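Local structure of 3-oxo-tetronate kinase (Cupriavidus necator, 5DMH) at residues D46-L51 and M56-T61; I62-V67 and L101-A106; P428-L433 and R449-H454. The protein catalyses the ATP-dependent phosphorylation of 3-oxo-tetronate to 3-oxo-tetronate 4-phosphate and belongs to the four-carbon acid sugar kinase family. One frame throughout, in Å; residues are numbered along the deposited sequence.

In the fold
Contacts 1 and 3 are buried helix-on-strand packings, whereas contact 2 lies at the surface. Contacts 1 and 2 both fall in the sugar-binding N-terminal region and follow one another along the chain: strand 58-62 leaves contact 1 and its outgoing loop enters contact 2, and the two touch where Thr-61 CG2 meets Trp-103 CH2. Contact 3 belongs to the nucleotide-binding half, its centre about 18 Å from that of contact 1. Chemistry follows place. Contact 1 combines the packing of Leu-51, Met-56, Ala-48 and Thr-58 with one backbone hydrogen bond, contact 3 rests on a single leucine with no hydrogen bond between its segments, and contact 2 combines a CH-pi contact with a water bridge.

Contact 1: D46-L51 and M56-T61; sequences DLANTL and MRTVQT
Leu-51, in helix 41-53, and the selenomethionine Met-56, just ahead of strand 58-62, lie side by side and point the same way, with Leu-51 CD2 4.1 Å from Met-56 SE. The Met-56 chain bends at chi3 (100°), carrying its end away from the helix. Between the same two residues the backbone closes the turn: Met-56 N donates to Leu-51 O over 3.0 Å. The chain thus reverses, and helix segment 46-51 and strand 58-61 run almost antiparallel (170°), their axes 8.7 Å apart.

Thr-58 turns its two branches to different helix residues. CG2, anti to the backbone N, reaches Ala-48 CB at 3.6 Å. OG1 lies against Leu-51 CB at 3.5 Å, an approach to carbon and not a polar pairing; its hydrogen bond goes back along its own segment, to Met-56 O at 3.0 Å, from well above that carbonyl plane. Farther along the strand Gln-60 starts out toward the helix, its OE1 coming no nearer than 4.5 Å to Ala-48 CB. Leu-34 of strand 34-38 touches both Leu-51 and Met-56. Thr-58 also packs on Val-52 and on Ala-78 and Val-80 of the neighbouring strand 78-82, which extends the apolar layer beyond the two segments.

This is the tight return from a helix to the following strand in the sugar-binding N-terminal region. Small side chains, Ala-48 and Thr-58, let helix and strand approach closely. The Thr-58 hydroxyl can face the alkyl surface of Leu-51 because its proton is given to Met-56 O, while the carbonyl of Leu-51, near the end of the helix, is met by the N-H of Met-56.

Contact 2: I62-V67 and L101-A106; sequences IGLPDV and LQWLRA
Segment 62-67 is the irregular chain leaving strand 58-62, and it passes the last turns of helix 90-106 with Leu-64 CA and Trp-103 CA 7.5 Å apart, the closest pair of CA atoms. Trp-103 carries the helix side of the contact. Its CG stands anti to the backbone N (chi1 -178°), which sends the indole out from the helix to the loop. The Pro-65 ring crosses the indole at about a right angle and places CD over one face, toward the rim, 3.6 Å from Trp-103 CZ2. The same CD makes a CH-pi contact, 4.0 Å from the centroid of the Trp-103 six-membered ring and 29° off its normal. Leu-64 slides past in the opposite direction to Trp-103; its CD2 comes obliquely to the indole and meets Trp-103 CB at 3.9 Å. Val-81 of strand 78-82 touches both Leu-64 and Trp-103, joining loop and helix to the underlying strand.

A water in the indole plane, at the ring edge, completes the contact. It accepts from Trp-103 NE1 at 3.1 Å and donates to Pro-65 O at 3.0 Å. Proline and tryptophan are therefore joined twice, through ring carbons over the face and through polar atoms by way of the water, so the indole N-H is satisfied at the surface while its face stays in apolar contact.

Contact 3: P428-L433 and R449-H454; sequences PLALAL and RQLGGH
Leu-451, in the last turn of helix 443-451, packs across strand 430-434 in the alpha/beta nucleotide-binding half of the kinase, where this C-terminal helix lies against the sheet. The packing is near the nucleotide site but not in it, the side chain of Ala-432 being about 13 Å from the bound ADP. Of segment 449-454, Leu-451 alone meets the strand, and the CA atoms of Ala-430 and Leu-451 are 5.8 Å apart.

The apolar contacts are made with two alanines, Ala-430 and Ala-432, which both project their methyl groups to the helix, while Leu-431 starts out away from it. Ala-430 CB meets Leu-451 CB at 4.0 Å, and Ala-432 CB faces Leu-451 CD2 at 4.2 Å. With CG of Leu-451 anti to its carbonyl carbon (chi1 -70°), the branched end reaches the strand backbone between the two methyls. Val-389 of strand 387-391 and Ala-420 of strand 418-423 also touch this leucine, so it spans neighbouring strands as well.

No hydrogen bond joins the two segments. Backbone atoms of Ala-430, Leu-431 and Ala-432 bond to flanking strands: Ala-430 and Ala-432 to Phe-388, and Leu-431 to Thr-421, whose hydroxyl also bonds to Leu-431 O. Gly-452 leaves helical geometry with positive phi (156°) and ends the helix there. The backbone bond from Gly-452 N to Arg-449 O is weak, at 3.4 Å. Beyond it, Gly-453 N is held by Asp-285, tying the tail to another part of the chain.

Van der Waals contact with the strand's carbonyl oxygens is shared by the two leucine branches: Leu-451 CD1 lies 3.6 Å from Ala-430 O, and Leu-451 CD2 is 3.6 Å from Leu-431 O.

Contact 1: D46-L51 and M56-T61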
# COMPACT_ATOMS: atom_id res chain seq x y z
N ASP A 46 5.45 -1.56 0.39
CA ASP A 46 5.71 -1.70 -1.06
C ASP A 46 6.60 -0.56 -1.51
O ASP A 46 7.69 -0.78 -2.02
CB ASP A 46 4.36 -1.70 -1.79
CG ASP A 46 4.46 -1.76 -3.31
OD1 ASP A 46 5.55 -2.00 -3.87
OD2 ASP A 46 3.39 -1.57 -3.95
N LEU A 47 6.16 0.67 -1.29
CA LEU A 47 6.99 1.84 -1.57
C LEU A 47 8.36 1.82 -0.87
O LEU A 47 9.38 2.03 -1.51
CB LEU A 47 6.22 3.10 -1.18
CG LEU A 47 7.02 4.41 -1.30
CD1 LEU A 47 7.51 4.60 -2.72
CD2 LEU A 47 6.16 5.55 -0.86
N ALA A 48 8.40 1.57 0.44
CA ALA A 48 9.65 1.55 1.14
C ALA A 48 10.58 0.47 0.54
O ALA A 48 11.76 0.69 0.41
CB ALA A 48 9.46 1.34 2.64
N ASN A 49 10.02 -0.67 0.17
CA ASN A 49 10.83 -1.71 -0.48
C ASN A 49 11.52 -1.19 -1.74
O ASN A 49 12.72 -1.41 -1.94
CB ASN A 49 9.92 -2.90 -0.81
CG ASN A 49 10.66 -4.04 -1.51
OD1 ASN A 49 11.60 -4.63 -0.97
ND2 ASN A 49 10.22 -4.35 -2.72
N THR A 50 10.75 -0.54 -2.60
CA THR A 50 11.29 0.04 -3.82
C THR A 50 12.36 1.08 -3.54
O THR A 50 13.40 1.10 -4.20
CB THR A 50 10.17 0.62 -4.71
OG1 THR A 50 9.49 -0.48 -5.32
CG2 THR A 50 10.76 1.52 -5.80
N LEU A 51 12.13 1.94 -2.54
CA LEU A 51 13.14 2.92 -2.19
C LEU A 51 14.43 2.29 -1.65
O LEU A 51 15.53 2.67 -2.05
CB LEU A 51 12.57 3.92 -1.18
CG LEU A 51 11.50 4.82 -1.78
CD1 LEU A 51 10.80 5.57 -0.65
CD2 LEU A 51 12.09 5.77 -2.79
N MSE A 56 17.94 4.11 -1.11
CA MSE A 56 17.62 5.10 -0.06
C MSE A 56 17.29 4.40 1.25
O MSE A 56 16.40 3.57 1.30
CB MSE A 56 16.46 6.00 -0.47
CG MSE A 56 16.82 7.06 -1.49
SE MSE A 56 15.25 8.23 -1.85
CE MSE A 56 15.77 9.76 -0.74
N ARG A 57 18.06 4.69 2.30
CA ARG A 57 17.73 4.17 3.62
C ARG A 57 16.35 4.72 3.97
O ARG A 57 16.11 5.91 3.87
CB ARG A 57 18.76 4.60 4.65
CG ARG A 57 20.08 3.92 4.46
CD ARG A 57 21.14 4.41 5.40
NE ARG A 57 22.36 3.64 5.23
CZ ARG A 57 23.53 3.94 5.77
NH1 ARG A 57 23.66 5.02 6.54
NH2 ARG A 57 24.58 3.17 5.55
N THR A 58 15.44 3.83 4.35
CA THR A 58 14.05 4.22 4.55
C THR A 58 13.53 3.74 5.88
O THR A 58 13.82 2.62 6.28
CB THR A 58 13.18 3.66 3.43
OG1 THR A 58 13.62 4.18 2.17
CG2 THR A 58 11.70 4.04 3.62
N VAL A 59 12.78 4.60 6.57
CA VAL A 59 12.04 4.20 7.76
C VAL A 59 10.54 4.39 7.53
O VAL A 59 10.10 5.42 7.02
CB VAL A 59 12.50 4.98 9.01
CG1 VAL A 59 11.52 4.78 10.17
CG2 VAL A 59 13.92 4.57 9.41
N GLN A 60 9.76 3.37 7.87
CA GLN A 60 8.31 3.46 7.79
C GLN A 60 7.76 3.71 9.18
O GLN A 60 8.09 2.99 10.12
CB GLN A 60 7.70 2.17 7.23
CG GLN A 60 6.20 2.13 7.36
CD GLN A 60 5.59 1.03 6.54
OE1 GLN A 60 6.18 0.58 5.56
NE2 GLN A 60 4.41 0.58 6.94
N THR A 61 6.94 4.75 9.32
CA THR A 61 6.29 5.04 10.58
C THR A 61 4.82 4.70 10.47
O THR A 61 4.23 4.79 9.40
CB THR A 61 6.43 6.54 10.99
OG1 THR A 61 5.74 7.36 10.05
CG2 THR A 61 7.89 6.94 11.08

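Contact 2: I62-V67 and L101-A106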
# COMPACT_ATOMS: atom_id res chain seq x y z
N ILE A 62 4.24 4.29 11.58
CA ILE A 62 2.82 4.00 11.63
C ILE A 62 2.19 5.28 12.14
O ILE A 62 2.32 5.61 13.30
CB ILE A 62 2.51 2.80 12.55
CG1 ILE A 62 3.28 1.57 12.10
CG2 ILE A 62 1.03 2.50 12.53
CD1 ILE A 62 3.07 1.21 10.62
N GLY A 63 1.58 6.04 11.23
CA GLY A 63 1.16 7.39 11.54
C GLY A 63 2.35 8.21 11.96
O GLY A 63 3.50 7.94 11.55
N LEU A 64 2.10 9.21 12.79
CA LEU A 64 3.14 10.11 13.22
C LEU A 64 3.66 9.74 14.60
O LEU A 64 2.88 9.61 15.55
CB LEU A 64 2.60 11.53 13.22
CG LEU A 64 1.99 11.95 11.88
CD1 LEU A 64 1.54 13.41 11.95
CD2 LEU A 64 3.00 11.73 10.75
N PRO A 65 4.98 9.54 14.71
CA PRO A 65 5.55 9.10 15.98
C PRO A 65 5.69 10.26 16.94
O PRO A 65 5.98 11.37 16.50
CB PRO A 65 6.95 8.59 15.59
CG PRO A 65 7.18 9.03 14.15
CD PRO A 65 6.01 9.83 13.70
N ASP A 66 5.48 10.01 18.22
CA ASP A 66 5.87 10.97 19.24
C ASP A 66 7.38 11.13 19.15
O ASP A 66 8.08 10.22 18.69
CB ASP A 66 5.44 10.49 20.63
CG ASP A 66 4.09 11.05 21.06
OD1 ASP A 66 3.25 11.31 20.18
OD2 ASP A 66 3.88 11.23 22.28
N VAL A 67 7.88 12.29 19.54
CA VAL A 67 9.32 12.48 19.67
C VAL A 67 9.68 11.85 21.01
O VAL A 67 8.94 12.02 21.97
CB VAL A 67 9.71 13.98 19.67
CG1 VAL A 67 9.06 14.71 20.84
CG2 VAL A 67 11.22 14.16 19.72
N LEU A 101 2.09 15.55 6.08
CA LEU A 101 2.91 16.39 5.22
C LEU A 101 3.73 17.36 6.06
O LEU A 101 4.93 17.57 5.84
CB LEU A 101 2.05 17.17 4.25
CG LEU A 101 2.77 18.25 3.44
CD1 LEU A 101 3.70 17.64 2.40
CD2 LEU A 101 1.76 19.14 2.75
N GLN A 102 3.06 18.00 7.00
CA GLN A 102 3.74 18.97 7.84
C GLN A 102 4.84 18.28 8.64
O GLN A 102 5.95 18.80 8.75
CB GLN A 102 2.75 19.67 8.77
CG GLN A 102 3.40 20.46 9.89
CD GLN A 102 4.32 21.54 9.40
OE1 GLN A 102 4.24 22.00 8.25
NE2 GLN A 102 5.23 21.95 10.28
N TRP A 103 4.53 17.10 9.19
CA TRP A 103 5.54 16.37 9.96
C TRP A 103 6.78 16.08 9.10
O TRP A 103 7.94 16.28 9.52
CB TRP A 103 4.95 15.08 10.57
CG TRP A 103 5.94 14.34 11.41
CD1 TRP A 103 6.29 14.59 12.72
CD2 TRP A 103 6.74 13.23 10.99
NE1 TRP A 103 7.26 13.70 13.12
CE2 TRP A 103 7.55 12.86 12.08
CE3 TRP A 103 6.85 12.53 9.79
CZ2 TRP A 103 8.45 11.79 12.01
CZ3 TRP A 103 7.74 11.47 9.71
CH2 TRP A 103 8.53 11.10 10.82
N LEU A 104 6.53 15.65 7.87
CA LEU A 104 7.61 15.33 6.93
C LEU A 104 8.43 16.56 6.59
O LEU A 104 9.66 16.50 6.56
CB LEU A 104 7.02 14.71 5.67
CG LEU A 104 6.49 13.29 5.86
CD1 LEU A 104 5.72 12.91 4.61
CD2 LEU A 104 7.61 12.27 6.13
N ARG A 105 7.77 17.69 6.37
CA ARG A 105 8.47 18.93 6.05
C ARG A 105 9.38 19.33 7.21
O ARG A 105 10.53 19.72 7.02
CB ARG A 105 7.48 20.06 5.78
CG ARG A 105 6.52 19.84 4.66
CD ARG A 105 5.52 20.96 4.57
NE ARG A 105 5.98 21.96 3.62
CZ ARG A 105 5.21 22.83 2.99
NH1 ARG A 105 3.89 22.86 3.18
NH2 ARG A 105 5.78 23.65 2.13
N ALA A 106 8.84 19.21 8.41
CA ALA A 106 9.57 19.54 9.63
C ALA A 106 10.78 18.66 9.88
O ALA A 106 11.71 19.09 10.56
CB ALA A 106 8.64 19.46 10.80
O HOH W 1 8.28 13.27 15.98

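Contact 3: P428-L433 and R449-H454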
# COMPACT_ATOMS: atom_id res chain seq x y z
N PRO A 428 11.89 -7.90 18.55
CA PRO A 428 11.04 -7.39 17.47
C PRO A 428 9.92 -8.35 17.07
O PRO A 428 9.97 -9.54 17.39
CB PRO A 428 12.01 -7.23 16.29
CG PRO A 428 13.39 -7.24 16.89
CD PRO A 428 13.29 -8.11 18.12
N LEU A 429 8.93 -7.81 16.37
CA LEU A 429 7.97 -8.60 15.62
C LEU A 429 8.41 -8.58 14.17
O LEU A 429 9.01 -7.62 13.71
CB LEU A 429 6.56 -8.03 15.73
CG LEU A 429 6.06 -7.79 17.15
CD1 LEU A 429 4.68 -7.14 17.13
CD2 LEU A 429 6.04 -9.11 17.95
N ALA A 430 8.12 -9.66 13.46
CA ALA A 430 8.39 -9.70 12.02
C ALA A 430 7.05 -9.75 11.32
O ALA A 430 6.18 -10.58 11.63
CB ALA A 430 9.23 -10.91 11.67
N LEU A 431 6.87 -8.83 10.37
CA LEU A 431 5.62 -8.67 9.66
C LEU A 431 5.79 -8.74 8.16
O LEU A 431 6.75 -8.19 7.61
CB LEU A 431 5.05 -7.28 9.94
CG LEU A 431 4.78 -6.88 11.40
CD1 LEU A 431 4.32 -5.45 11.41
CD2 LEU A 431 3.71 -7.74 11.95
N ALA A 432 4.82 -9.34 7.48
CA ALA A 432 4.73 -9.26 6.03
C ALA A 432 3.33 -8.78 5.74
O ALA A 432 2.35 -9.45 6.10
CB ALA A 432 5.00 -10.63 5.37
N LEU A 433 3.23 -7.59 5.18
CA LEU A 433 1.97 -6.93 4.93
C LEU A 433 1.72 -6.98 3.43
O LEU A 433 2.27 -6.18 2.67
CB LEU A 433 2.02 -5.48 5.42
CG LEU A 433 2.40 -5.33 6.90
CD1 LEU A 433 2.35 -3.88 7.36
CD2 LEU A 433 1.55 -6.23 7.81
N ARG A 449 8.35 -18.33 6.22
CA ARG A 449 9.74 -18.78 6.23
C ARG A 449 10.75 -17.64 6.14
O ARG A 449 11.78 -17.68 6.80
CB ARG A 449 10.01 -19.78 5.09
CG ARG A 449 9.38 -21.13 5.32
CD ARG A 449 9.62 -22.07 4.14
NE ARG A 449 9.08 -23.40 4.41
CZ ARG A 449 9.70 -24.32 5.16
NH1 ARG A 449 10.87 -24.07 5.73
NH2 ARG A 449 9.13 -25.51 5.35
N GLN A 450 10.48 -16.65 5.31
CA GLN A 450 11.41 -15.56 5.20
C GLN A 450 11.44 -14.71 6.49
O GLN A 450 12.48 -14.18 6.86
CB GLN A 450 11.10 -14.69 3.99
CG GLN A 450 12.29 -13.83 3.63
CD GLN A 450 12.13 -13.12 2.31
OE1 GLN A 450 11.73 -13.73 1.31
NE2 GLN A 450 12.42 -11.83 2.31
N LEU A 451 10.30 -14.60 7.17
CA LEU A 451 10.20 -13.82 8.41
C LEU A 451 11.06 -14.46 9.52
O LEU A 451 11.63 -13.76 10.37
CB LEU A 451 8.74 -13.69 8.85
CG LEU A 451 7.79 -12.81 8.04
CD1 LEU A 451 6.46 -12.69 8.78
CD2 LEU A 451 8.37 -11.43 7.77
N GLY A 452 11.18 -15.78 9.51
CA GLY A 452 12.03 -16.43 10.48
C GLY A 452 11.67 -17.87 10.76
O GLY A 452 10.77 -18.44 10.13
N GLY A 453 12.39 -18.46 11.70
CA GLY A 453 12.20 -19.85 12.07
C GLY A 453 11.04 -20.11 13.02
O GLY A 453 10.40 -19.19 13.54
N HIS A 454 10.82 -21.39 13.28
CA HIS A 454 9.64 -21.88 13.98
C HIS A 454 9.57 -21.48 15.45
O HIS A 454 8.48 -21.46 16.04
CB HIS A 454 9.54 -23.40 13.79
CG HIS A 454 9.68 -23.85 12.36
ND1 HIS A 454 10.87 -23.78 11.67
CD2 HIS A 454 8.78 -24.37 11.50
CE1 HIS A 454 10.70 -24.25 10.44
NE2 HIS A 454 9.43 -24.61 10.31
OXT HIS A 454 10.58 -21.17 16.09